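Local coordinates for 4-alpha-glucanotransferase (Streptococcus agalactiae, PDB 6M6T), which belongs to the amylomaltase (disproportionating enzyme) family and binds glycans in pockets of a TIM-barrel fold, at residues I340-L345 / R354-T359; M217-S222 / K299-Y304; Y292-H297 / A393-N398. All coordinates share one frame; numbering follows the deposited sequence.

From the N terminus, contact 2 opens first, where residues 217-222 leave barrel strand 212-217. Before it closes at 299-304, contact 3 has already started at 292-297 on the adjacent strand, so these two cross. Contact 2 closes its loop as the chain turns into strand 303-308 of the antiparallel sheet. Contact 1 then closes the short connection from strand 340-342 to helix 350-359, nested inside the longer excursion that contact 3 completes at 393-398. Met217 is backbone-bonded to Arg294 and Asp296, while Leu355 packs on Phe301; contacts 1 and 3 bring acidic side chains to the bound glycans, Glu343 to AC1 and Asp296 and Asp397 to ASO.

Contact 1 of 3, residues I340-L345 / R354-T359; sequences IIAENL and RLLAGT. With AC1 (4,6-dideoxy-4-{[(1S,4R,5S,6S)-4,5,6-trihydroxy-3-(hydroxymethyl)cyclohex-2-en-1-yl]amino}-alpha-D-glucopyranose), chain J.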
loop_
_atom_site.group_PDB
_atom_site.type_symbol
_atom_site.label_atom_id
_atom_site.label_comp_id
_atom_site.label_asym_id
_atom_site.label_seq_id
_atom_site.Cartn_x
_atom_site.Cartn_y
_atom_site.Cartn_z
ATOM N N ILE A 340 -13.777 -7.209 -0.437
ATOM C CA ILE A 340 -12.363 -7.534 -0.599
ATOM C C ILE A 340 -12.089 -7.853 -2.059
ATOM O O ILE A 340 -12.893 -8.526 -2.726
ATOM C CB ILE A 340 -11.934 -8.720 0.285
ATOM C CG1 ILE A 340 -12.559 -8.642 1.677
ATOM C CG2 ILE A 340 -10.411 -8.795 0.365
ATOM C CD1 ILE A 340 -12.408 -7.326 2.356
ATOM N N ILE A 341 -10.942 -7.402 -2.563
ATOM C CA ILE A 341 -10.396 -7.934 -3.801
ATOM C C ILE A 341 -9.089 -8.622 -3.465
ATOM O O ILE A 341 -8.340 -8.165 -2.591
ATOM C CB ILE A 341 -10.215 -6.861 -4.888
ATOM C CG1 ILE A 341 -9.076 -5.917 -4.534
ATOM C CG2 ILE A 341 -11.517 -6.101 -5.110
ATOM C CD1 ILE A 341 -8.878 -4.810 -5.548
ATOM N N ALA A 342 -8.845 -9.750 -4.126
ATOM C CA ALA A 342 -7.733 -10.633 -3.812
ATOM C C ALA A 342 -6.652 -10.514 -4.873
ATOM O O ALA A 342 -6.925 -10.650 -6.070
ATOM C CB ALA A 342 -8.215 -12.077 -3.718
ATOM N N GLU A 343 -5.427 -10.274 -4.432
ATOM C CA GLU A 343 -4.276 -10.166 -5.326
ATOM C C GLU A 343 -3.668 -11.558 -5.466
ATOM O O GLU A 343 -2.885 -11.993 -4.622
ATOM C CB GLU A 343 -3.274 -9.156 -4.766
ATOM C CG GLU A 343 -2.277 -8.612 -5.780
ATOM C CD GLU A 343 -0.959 -9.390 -5.787
ATOM O OE1 GLU A 343 -0.670 -10.058 -6.796
ATOM O OE2 GLU A 343 -0.192 -9.340 -4.795
ATOM N N ASN A 344 -4.006 -12.268 -6.543
ATOM C CA ASN A 344 -3.604 -13.670 -6.627
ATOM C C ASN A 344 -2.602 -13.932 -7.743
ATOM O O ASN A 344 -2.726 -14.909 -8.486
ATOM C CB ASN A 344 -4.835 -14.559 -6.802
ATOM C CG ASN A 344 -5.623 -14.230 -8.051
ATOM O OD1 ASN A 344 -5.642 -13.091 -8.517
ATOM N ND2 ASN A 344 -6.281 -15.234 -8.601
ATOM N N LEU A 345 -1.597 -13.077 -7.863
ATOM C CA LEU A 345 -0.609 -13.207 -8.921
ATOM C C LEU A 345 0.501 -14.159 -8.503
ATOM O O LEU A 345 1.015 -14.073 -7.387
ATOM C CB LEU A 345 -0.033 -11.841 -9.272
ATOM C CG LEU A 345 -1.045 -11.023 -10.079
ATOM C CD1 LEU A 345 -0.939 -9.556 -9.720
ATOM C CD2 LEU A 345 -0.849 -11.242 -11.590
ATOM N N ARG A 354 -8.974 -22.828 -5.277
ATOM C CA ARG A 354 -10.069 -23.170 -4.373
ATOM C C ARG A 354 -10.313 -22.060 -3.353
ATOM O O ARG A 354 -11.470 -21.749 -3.044
ATOM C CB ARG A 354 -9.790 -24.505 -3.667
ATOM C CG ARG A 354 -9.580 -25.680 -4.596
ATOM C CD ARG A 354 -10.567 -26.794 -4.359
ATOM N NE ARG A 354 -10.362 -27.415 -3.056
ATOM C CZ ARG A 354 -11.145 -28.362 -2.548
ATOM N NH1 ARG A 354 -12.191 -28.802 -3.246
ATOM N NH2 ARG A 354 -10.874 -28.873 -1.347
ATOM N N LEU A 355 -9.234 -21.481 -2.798
ATOM C CA LEU A 355 -9.364 -20.320 -1.913
ATOM C C LEU A 355 -10.220 -19.244 -2.549
ATOM O O LEU A 355 -11.209 -18.782 -1.956
ATOM C CB LEU A 355 -7.993 -19.736 -1.575
ATOM C CG LEU A 355 -7.586 -19.733 -0.108
ATOM C CD1 LEU A 355 -6.352 -18.855 0.091
ATOM C CD2 LEU A 355 -8.734 -19.273 0.755
ATOM N N LEU A 356 -9.849 -18.836 -3.769
ATOM C CA LEU A 356 -10.611 -17.798 -4.460
ATOM C C LEU A 356 -12.070 -18.212 -4.628
ATOM O O LEU A 356 -12.967 -17.556 -4.095
ATOM C CB LEU A 356 -9.975 -17.438 -5.806
ATOM C CG LEU A 356 -10.167 -15.943 -6.141
ATOM C CD1 LEU A 356 -10.000 -15.090 -4.911
ATOM C CD2 LEU A 356 -9.215 -15.437 -7.218
ATOM N N ALA A 357 -12.327 -19.328 -5.324
ATOM C CA ALA A 357 -13.710 -19.752 -5.549
ATOM C C ALA A 357 -14.530 -19.752 -4.253
ATOM O O ALA A 357 -15.689 -19.303 -4.232
ATOM C CB ALA A 357 -13.725 -21.132 -6.196
ATOM N N GLY A 358 -13.935 -20.223 -3.152
ATOM C CA GLY A 358 -14.630 -20.201 -1.881
ATOM C C GLY A 358 -14.941 -18.806 -1.373
ATOM O O GLY A 358 -15.932 -18.611 -0.665
ATOM N N THR A 359 -14.098 -17.816 -1.691
ATOM C CA THR A 359 -14.467 -16.468 -1.241
ATOM C C THR A 359 -15.422 -15.755 -2.198
ATOM O O THR A 359 -16.250 -14.953 -1.751
ATOM C CB THR A 359 -13.237 -15.584 -1.029
ATOM O OG1 THR A 359 -12.554 -15.376 -2.273
ATOM C CG2 THR A 359 -12.296 -16.204 -0.042
HETATM C C1 AC1 J . 5.761 -13.557 -11.941
HETATM O O2 AC1 J . 7.571 -14.854 -10.976
HETATM C C2 AC1 J . 6.854 -13.611 -10.873
HETATM C C4A AC1 J . 3.469 -10.517 -5.216
HETATM C C3 AC1 J . 6.209 -13.579 -9.519
HETATM O O3 AC1 J . 7.261 -13.634 -8.564
HETATM C C4 AC1 J . 5.405 -12.289 -9.353
HETATM N N4A AC1 J . 4.659 -12.273 -8.093
HETATM C C5 AC1 J . 4.377 -12.150 -10.457
HETATM O O5 AC1 J . 4.989 -12.299 -11.778
HETATM C C6 AC1 J . 3.681 -10.784 -10.284
HETATM C C1B AC1 J . 5.416 -11.836 -6.912
HETATM C C2B AC1 J . 4.750 -12.481 -5.738
HETATM O O2B AC1 J . 4.658 -13.876 -6.030
HETATM C C3B AC1 J . 3.351 -11.934 -5.621
HETATM O O3B AC1 J . 2.648 -12.591 -4.577
HETATM O O4 AC1 J . 2.150 -9.933 -5.186
HETATM C C5B AC1 J . 4.348 -9.819 -6.061
HETATM C C7B AC1 J . 5.327 -10.452 -6.829
HETATM C C6B AC1 J . 4.268 -8.307 -6.069
HETATM O O6B AC1 J . 2.908 -7.971 -5.783
#
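A beta-alpha unit of the TIM barrel, strand 340-342 and the helix 350-359 that follows it, packs here through Ala342 and Asn344 against Leu356. The two methyl branches of Leu356 divide the work. CD1 meets Ala342 CB at 3.7 Å, an apolar touch just where the strand ends, and CD2 lies 3.2 Å from Asn344 ND2, with the two side chains crossing at about a right angle. Asn344 points at the helix, its CG between the backbone N and the carbonyl carbon (chi1 60°); its OD1 accepts a hydrogen bond from Met364 N. Since Ala342 also pairs through its backbone with Pro362, the same few residues join this strand end to the next strand of the barrel, 363-366. Glu343, between the two touching residues, leaves on the other side: its chain bends at chi2 (-94°) and brings OE2 to 2.4 Å from O4 of AC1, while OE2 accepts a hydrogen bond from His297 N. A weak bond from Leu345 N to Glu343 OE1, 3.3 Å, reaches the second carboxylate oxygen. On the helix, Thr359 OG1 donates to Leu356 O (2.9 Å) in the carbonyl plane, on a lone pair.

Contact 2 of 3, residues M217-S222 / K299-Y304; sequences MPIYVS and KGFSDY
Ile219 points at Gly300 and Phe301, and the hydroxyl end of Tyr220 comes round to Tyr304. Extended with CG1 anti to the backbone N (chi1 173°), Ile219 sets its CD1 end-on against the glycine backbone, 3.8 Å from Gly300 CA, where there is no side chain to hold it off. The same methyl comes obliquely to the Phe301 ring, 4.1 Å from CE2. Further back along the isoleucine, CG1 lies 4.0 Å above the plane of the Tyr220 ring, over its centre. Tyr220 then meets Tyr304 with the side chains at about a right angle: its OH lies 3.3 Å from Tyr304 CB and approaches that ring obliquely. Tyr304 OH itself is hydrogen-bonded to Lys236 NZ. The backbone round Gly300 is tied by Lys299 O, which accepts from the backbone N of both Ser302 and Asp303. Ser302 OG donates to Lys299 O as well, at 3.1 Å. Ile219 belongs to a glycan pocket: CD1 packs on Gly300 and Phe301 while its CG2 branch faces ASO. The contact joins the loop after barrel strand 212-217 to the start of strand 303-308; around it, Phe301 meets Trp279 of helix 277-289 and Phe328 of helix 324-335 edge-to-face and packs on Leu355 of helix 350-359, while Met217 pairs with strand 292-295.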
loop_
_atom_site.group_PDB
_atom_site.type_symbol
_atom_site.label_atom_id
_atom_site.label_comp_id
_atom_site.label_asym_id
_atom_site.label_seq_id
_atom_site.Cartn_x
_atom_site.Cartn_y
_atom_site.Cartn_z
ATOM N N MET A 217 -3.785 -3.824 1.875
ATOM C CA MET A 217 -3.383 -4.420 3.153
ATOM C C MET A 217 -2.184 -5.337 2.957
ATOM O O MET A 217 -2.331 -6.438 2.388
ATOM C CB MET A 217 -4.536 -5.191 3.785
ATOM C CG MET A 217 -4.269 -5.671 5.197
ATOM S SD MET A 217 -5.766 -6.406 5.909
ATOM C CE MET A 217 -5.418 -8.156 5.764
ATOM N N PRO A 218 -0.992 -4.937 3.393
ATOM C CA PRO A 218 0.167 -5.829 3.278
ATOM C C PRO A 218 -0.049 -7.088 4.095
ATOM O O PRO A 218 -0.447 -7.021 5.263
ATOM C CB PRO A 218 1.319 -4.985 3.835
ATOM C CG PRO A 218 0.653 -3.907 4.654
ATOM C CD PRO A 218 -0.645 -3.636 3.995
ATOM N N ILE A 219 0.213 -8.244 3.460
ATOM C CA ILE A 219 0.066 -9.540 4.130
ATOM C C ILE A 219 0.916 -9.591 5.390
ATOM O O ILE A 219 0.451 -10.027 6.450
ATOM C CB ILE A 219 0.426 -10.700 3.185
ATOM C CG1 ILE A 219 0.426 -12.016 3.970
ATOM C CG2 ILE A 219 1.784 -10.469 2.522
ATOM C CD1 ILE A 219 0.570 -13.298 3.130
ATOM N N TYR A 220 2.161 -9.137 5.301
ATOM C CA TYR A 220 3.111 -9.216 6.393
ATOM C C TYR A 220 3.464 -7.822 6.900
ATOM O O TYR A 220 3.395 -6.825 6.177
ATOM C CB TYR A 220 4.399 -9.927 5.959
ATOM C CG TYR A 220 4.272 -11.383 5.537
ATOM C CD1 TYR A 220 3.702 -12.339 6.381
ATOM C CD2 TYR A 220 4.775 -11.815 4.307
ATOM C CE1 TYR A 220 3.613 -13.687 6.004
ATOM C CE2 TYR A 220 4.688 -13.157 3.922
ATOM C CZ TYR A 220 4.107 -14.088 4.773
ATOM O OH TYR A 220 4.015 -15.404 4.366
ATOM N N VAL A 221 3.881 -7.780 8.158
ATOM C CA VAL A 221 4.500 -6.612 8.741
ATOM C C VAL A 221 6.006 -6.854 8.769
ATOM O O VAL A 221 6.486 -7.935 8.438
ATOM C CB VAL A 221 3.937 -6.333 10.141
ATOM C CG1 VAL A 221 2.447 -6.134 10.056
ATOM C CG2 VAL A 221 4.221 -7.505 11.031
ATOM N N SER A 222 6.774 -5.821 9.125
ATOM C CA SER A 222 8.218 -5.987 9.237
ATOM C C SER A 222 8.589 -6.606 10.588
ATOM O O SER A 222 7.820 -6.549 11.556
ATOM C CB SER A 222 8.933 -4.649 9.089
ATOM O OG SER A 222 10.294 -4.770 9.458
ATOM N N LYS A 299 -1.712 -15.578 -2.387
ATOM C CA LYS A 299 -1.053 -16.878 -2.362
ATOM C C LYS A 299 -0.637 -17.255 -0.945
ATOM O O LYS A 299 -0.771 -18.414 -0.529
ATOM C CB LYS A 299 0.163 -16.858 -3.294
ATOM C CG LYS A 299 0.877 -18.213 -3.444
ATOM C CD LYS A 299 -0.121 -19.369 -3.586
ATOM C CE LYS A 299 0.552 -20.685 -3.409
ATOM N NZ LYS A 299 1.817 -20.600 -4.147
ATOM N N GLY A 300 -0.168 -16.273 -0.177
ATOM C CA GLY A 300 0.304 -16.497 1.175
ATOM C C GLY A 300 -0.734 -17.043 2.128
ATOM O O GLY A 300 -0.360 -17.490 3.222
ATOM N N PHE A 301 -2.019 -17.014 1.757
ATOM C CA PHE A 301 -3.051 -17.605 2.603
ATOM C C PHE A 301 -3.334 -19.061 2.259
ATOM O O PHE A 301 -4.012 -19.742 3.031
ATOM C CB PHE A 301 -4.329 -16.759 2.537
ATOM C CG PHE A 301 -4.157 -15.417 3.164
ATOM C CD1 PHE A 301 -4.334 -15.253 4.530
ATOM C CD2 PHE A 301 -3.741 -14.329 2.407
ATOM C CE1 PHE A 301 -4.133 -14.017 5.134
ATOM C CE2 PHE A 301 -3.545 -13.083 2.999
ATOM C CZ PHE A 301 -3.743 -12.928 4.361
ATOM N N SER A 302 -2.813 -19.563 1.141
ATOM C CA SER A 302 -2.877 -20.984 0.829
ATOM C C SER A 302 -1.558 -21.695 1.121
ATOM O O SER A 302 -1.543 -22.733 1.788
ATOM C CB SER A 302 -3.279 -21.182 -0.641
ATOM O OG SER A 302 -2.174 -20.998 -1.519
ATOM N N ASP A 303 -0.451 -21.140 0.633
ATOM C CA ASP A 303 0.882 -21.725 0.765
ATOM C C ASP A 303 1.868 -20.568 0.685
ATOM O O ASP A 303 1.948 -19.918 -0.362
ATOM C CB ASP A 303 1.180 -22.732 -0.360
ATOM C CG ASP A 303 0.401 -24.038 -0.235
ATOM O OD1 ASP A 303 0.617 -24.753 0.772
ATOM O OD2 ASP A 303 -0.396 -24.368 -1.167
ATOM N N TYR A 304 2.618 -20.305 1.756
ATOM C CA TYR A 304 3.631 -19.250 1.726
ATOM C C TYR A 304 5.036 -19.842 1.676
ATOM O O TYR A 304 5.291 -20.957 2.146
ATOM C CB TYR A 304 3.531 -18.300 2.928
ATOM C CG TYR A 304 3.817 -18.983 4.228
ATOM C CD1 TYR A 304 2.828 -19.725 4.858
ATOM C CD2 TYR A 304 5.075 -18.926 4.816
ATOM C CE1 TYR A 304 3.067 -20.380 6.042
ATOM C CE2 TYR A 304 5.327 -19.595 6.008
ATOM C CZ TYR A 304 4.310 -20.308 6.615
ATOM O OH TYR A 304 4.494 -20.978 7.790
#

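Contact 3 of 3, residues Y292-H297 / A393-N398; sequences YLRIDH and AGTHDN. With ASO (1,5-anhydro-D-glucitol), chain I; AC1 (4,6-dideoxy-4-{[(1S,4R,5S,6S)-4,5,6-trihydroxy-3-(hydroxymethyl)cyclohex-2-en-1-yl]amino}-alpha-D-glucopyranose), chain J.
With chi1 near trans (170°) and a bend at chi2, Arg294 sends its guanidinium group across to Thr395 and His396, and His396 answers with CG lying between its backbone N and carbonyl carbon (chi1 62°). The touch is loose: Arg294 NH1 stands 3.8 Å from Thr395 OG1 and 4.1 Å from His396 CE1, with the guanidinium and imidazole planes 52° apart. What anchors the arginine is a salt bridge from NH2 to Asp216 on the adjoining strand. The contact runs from barrel strand 292-295, which carries Arg294, to the loop after strand 389-392; Asp296 and His297 follow the end of the first strand. Asp296 and Asp397 belong to both glycan pockets seen here, and His396 to one of them. The loop forms a type I beta turn from Thr395 to Asn398, closed by Asn398 N to Thr395 O at 2.9 Å and helped by a weak bond from Thr395 N to Asn398 OD1. Between the segments sits ASO. Asp296 OD2 is bonded covalently to its C1 (1.5 Å), and Asp296 OD1 weakly accepts from O2 of the same sugar. From the turn, Asp397 OD2 takes a hydrogen bond from ASO O3 at 2.6 Å, and a weak one from Asn461 ND2. His396 NE2 stands further off, 4.0 Å from ASO O2.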
loop_
_atom_site.group_PDB
_atom_site.type_symbol
_atom_site.label_atom_id
_atom_site.label_comp_id
_atom_site.label_asym_id
_atom_site.label_seq_id
_atom_site.Cartn_x
_atom_site.Cartn_y
_atom_site.Cartn_z
ATOM N N TYR A 292 -12.980 -0.404 -0.309
ATOM C CA TYR A 292 -12.681 -1.713 -0.860
ATOM C C TYR A 292 -11.273 -2.076 -0.424
ATOM O O TYR A 292 -10.340 -1.317 -0.683
ATOM C CB TYR A 292 -12.785 -1.715 -2.398
ATOM C CG TYR A 292 -14.156 -2.051 -2.919
ATOM C CD1 TYR A 292 -15.165 -1.107 -2.932
ATOM C CD2 TYR A 292 -14.445 -3.324 -3.385
ATOM C CE1 TYR A 292 -16.421 -1.414 -3.392
ATOM C CE2 TYR A 292 -15.712 -3.647 -3.857
ATOM C CZ TYR A 292 -16.693 -2.687 -3.855
ATOM O OH TYR A 292 -17.949 -3.004 -4.320
ATOM N N LEU A 293 -11.111 -3.232 0.206
ATOM C CA LEU A 293 -9.811 -3.667 0.689
ATOM C C LEU A 293 -9.199 -4.678 -0.269
ATOM O O LEU A 293 -9.861 -5.624 -0.701
ATOM C CB LEU A 293 -9.924 -4.284 2.083
ATOM C CG LEU A 293 -8.610 -4.553 2.819
ATOM C CD1 LEU A 293 -8.042 -3.250 3.426
ATOM C CD2 LEU A 293 -8.803 -5.640 3.876
ATOM N N ARG A 294 -7.919 -4.497 -0.555
ATOM C CA ARG A 294 -7.157 -5.328 -1.475
ATOM C C ARG A 294 -6.102 -6.055 -0.655
ATOM O O ARG A 294 -5.127 -5.436 -0.213
ATOM C CB ARG A 294 -6.518 -4.460 -2.555
ATOM C CG ARG A 294 -5.513 -5.175 -3.422
ATOM C CD ARG A 294 -4.277 -4.319 -3.613
ATOM N NE ARG A 294 -3.566 -4.593 -4.863
ATOM C CZ ARG A 294 -2.322 -5.058 -4.944
ATOM N NH1 ARG A 294 -1.783 -5.264 -6.146
ATOM N NH2 ARG A 294 -1.621 -5.314 -3.836
ATOM N N ILE A 295 -6.299 -7.351 -0.423
ATOM C CA ILE A 295 -5.333 -8.093 0.378
ATOM C C ILE A 295 -4.182 -8.525 -0.526
ATOM O O ILE A 295 -4.375 -9.250 -1.504
ATOM C CB ILE A 295 -5.975 -9.282 1.113
ATOM C CG1 ILE A 295 -4.920 -9.976 1.981
ATOM C CG2 ILE A 295 -6.590 -10.289 0.173
ATOM C CD1 ILE A 295 -3.981 -9.024 2.782
ATOM N N ASP A 296 -2.982 -8.029 -0.223
ATOM C CA ASP A 296 -1.817 -8.337 -1.038
ATOM C C ASP A 296 -1.435 -9.798 -0.865
ATOM O O ASP A 296 -1.698 -10.402 0.177
ATOM C CB ASP A 296 -0.630 -7.448 -0.656
ATOM C CG ASP A 296 0.534 -7.602 -1.619
ATOM O OD1 ASP A 296 0.267 -7.962 -2.774
ATOM O OD2 ASP A 296 1.715 -7.389 -1.250
ATOM N N HIS A 297 -0.821 -10.364 -1.906
ATOM C CA HIS A 297 -0.187 -11.688 -1.856
ATOM C C HIS A 297 -1.128 -12.752 -1.291
ATOM O O HIS A 297 -0.862 -13.392 -0.271
ATOM C CB HIS A 297 1.103 -11.639 -1.047
ATOM C CG HIS A 297 1.944 -12.862 -1.192
ATOM N ND1 HIS A 297 2.502 -13.238 -2.393
ATOM C CD2 HIS A 297 2.342 -13.786 -0.283
ATOM C CE1 HIS A 297 3.206 -14.343 -2.220
ATOM N NE2 HIS A 297 3.130 -14.694 -0.948
ATOM N N ALA A 393 -3.518 -2.737 -16.468
ATOM C CA ALA A 393 -2.476 -2.773 -17.480
ATOM C C ALA A 393 -1.188 -3.263 -16.852
ATOM O O ALA A 393 -0.562 -4.221 -17.325
ATOM C CB ALA A 393 -2.297 -1.385 -18.085
ATOM N N GLY A 394 -0.803 -2.626 -15.758
ATOM C CA GLY A 394 0.210 -3.152 -14.879
ATOM C C GLY A 394 -0.175 -2.694 -13.496
ATOM O O GLY A 394 -1.114 -1.915 -13.323
ATOM N N THR A 395 0.535 -3.206 -12.508
ATOM C CA THR A 395 0.422 -2.652 -11.179
ATOM C C THR A 395 1.745 -1.996 -10.794
ATOM O O THR A 395 2.693 -1.934 -11.583
ATOM C CB THR A 395 -0.025 -3.718 -10.179
ATOM O OG1 THR A 395 -0.485 -3.063 -8.982
ATOM C CG2 THR A 395 1.114 -4.702 -9.861
ATOM N N HIS A 396 1.780 -1.468 -9.572
ATOM C CA HIS A 396 2.906 -0.679 -9.115
ATOM C C HIS A 396 4.203 -1.465 -9.083
ATOM O O HIS A 396 5.270 -0.854 -8.954
ATOM C CB HIS A 396 2.602 -0.119 -7.733
ATOM C CG HIS A 396 2.387 -1.168 -6.687
ATOM N ND1 HIS A 396 1.145 -1.686 -6.396
ATOM C CD2 HIS A 396 3.255 -1.787 -5.855
ATOM C CE1 HIS A 396 1.257 -2.582 -5.433
ATOM N NE2 HIS A 396 2.527 -2.660 -5.084
ATOM N N ASP A 397 4.148 -2.796 -9.201
ATOM C CA ASP A 397 5.348 -3.623 -9.238
ATOM C C ASP A 397 5.777 -3.995 -10.650
ATOM O O ASP A 397 6.872 -4.535 -10.827
ATOM C CB ASP A 397 5.134 -4.889 -8.411
ATOM C CG ASP A 397 4.500 -4.593 -7.066
ATOM O OD1 ASP A 397 3.251 -4.524 -7.031
ATOM O OD2 ASP A 397 5.237 -4.437 -6.056
ATOM N N ASN A 398 4.959 -3.699 -11.647
ATOM C CA ASN A 398 5.267 -3.958 -13.040
ATOM C C ASN A 398 5.825 -2.704 -13.680
ATOM O O ASN A 398 5.711 -1.603 -13.149
ATOM C CB ASN A 398 4.010 -4.399 -13.794
ATOM C CG ASN A 398 3.511 -5.751 -13.354
ATOM O OD1 ASN A 398 2.503 -5.864 -12.648
ATOM N ND2 ASN A 398 4.212 -6.788 -13.775
HETATM C C1 ASO I . 3.081 -7.619 -1.727
HETATM C C2 ASO I . 3.626 -6.501 -2.641
HETATM C C3 ASO I . 5.130 -6.712 -2.887
HETATM C C4 ASO I . 5.842 -6.714 -1.523
HETATM C C5 ASO I . 5.252 -7.783 -0.643
HETATM C C6 ASO I . 5.794 -7.599 0.774
HETATM O O2 ASO I . 2.911 -6.454 -3.881
HETATM O O3 ASO I . 5.652 -5.646 -3.752
HETATM O O4 ASO I . 7.270 -6.916 -1.660
HETATM O O5 ASO I . 3.841 -7.596 -0.501
HETATM O O6 ASO I . 4.772 -7.933 1.730
HETATM C C1 AC1 J . 5.761 -13.557 -11.941
HETATM O O2 AC1 J . 7.571 -14.854 -10.976
HETATM C C2 AC1 J . 6.854 -13.611 -10.873
HETATM C C4A AC1 J . 3.469 -10.517 -5.216
HETATM C C3 AC1 J . 6.209 -13.579 -9.519
HETATM O O3 AC1 J . 7.261 -13.634 -8.564
HETATM C C4 AC1 J . 5.405 -12.289 -9.353
HETATM N N4A AC1 J . 4.659 -12.273 -8.093
HETATM C C5 AC1 J . 4.377 -12.150 -10.457
HETATM O O5 AC1 J . 4.989 -12.299 -11.778
HETATM C C6 AC1 J . 3.681 -10.784 -10.284
HETATM C C1B AC1 J . 5.416 -11.836 -6.912
HETATM C C2B AC1 J . 4.750 -12.481 -5.738
HETATM O O2B AC1 J . 4.658 -13.876 -6.030
HETATM C C3B AC1 J . 3.351 -11.934 -5.621
HETATM O O3B AC1 J . 2.648 -12.591 -4.577
HETATM O O4 AC1 J . 2.150 -9.933 -5.186
HETATM C C5B AC1 J . 4.348 -9.819 -6.061
HETATM C C7B AC1 J . 5.327 -10.452 -6.829
HETATM C C6B AC1 J . 4.268 -8.307 -6.069
HETATM O O6B AC1 J . 2.908 -7.971 -5.783
#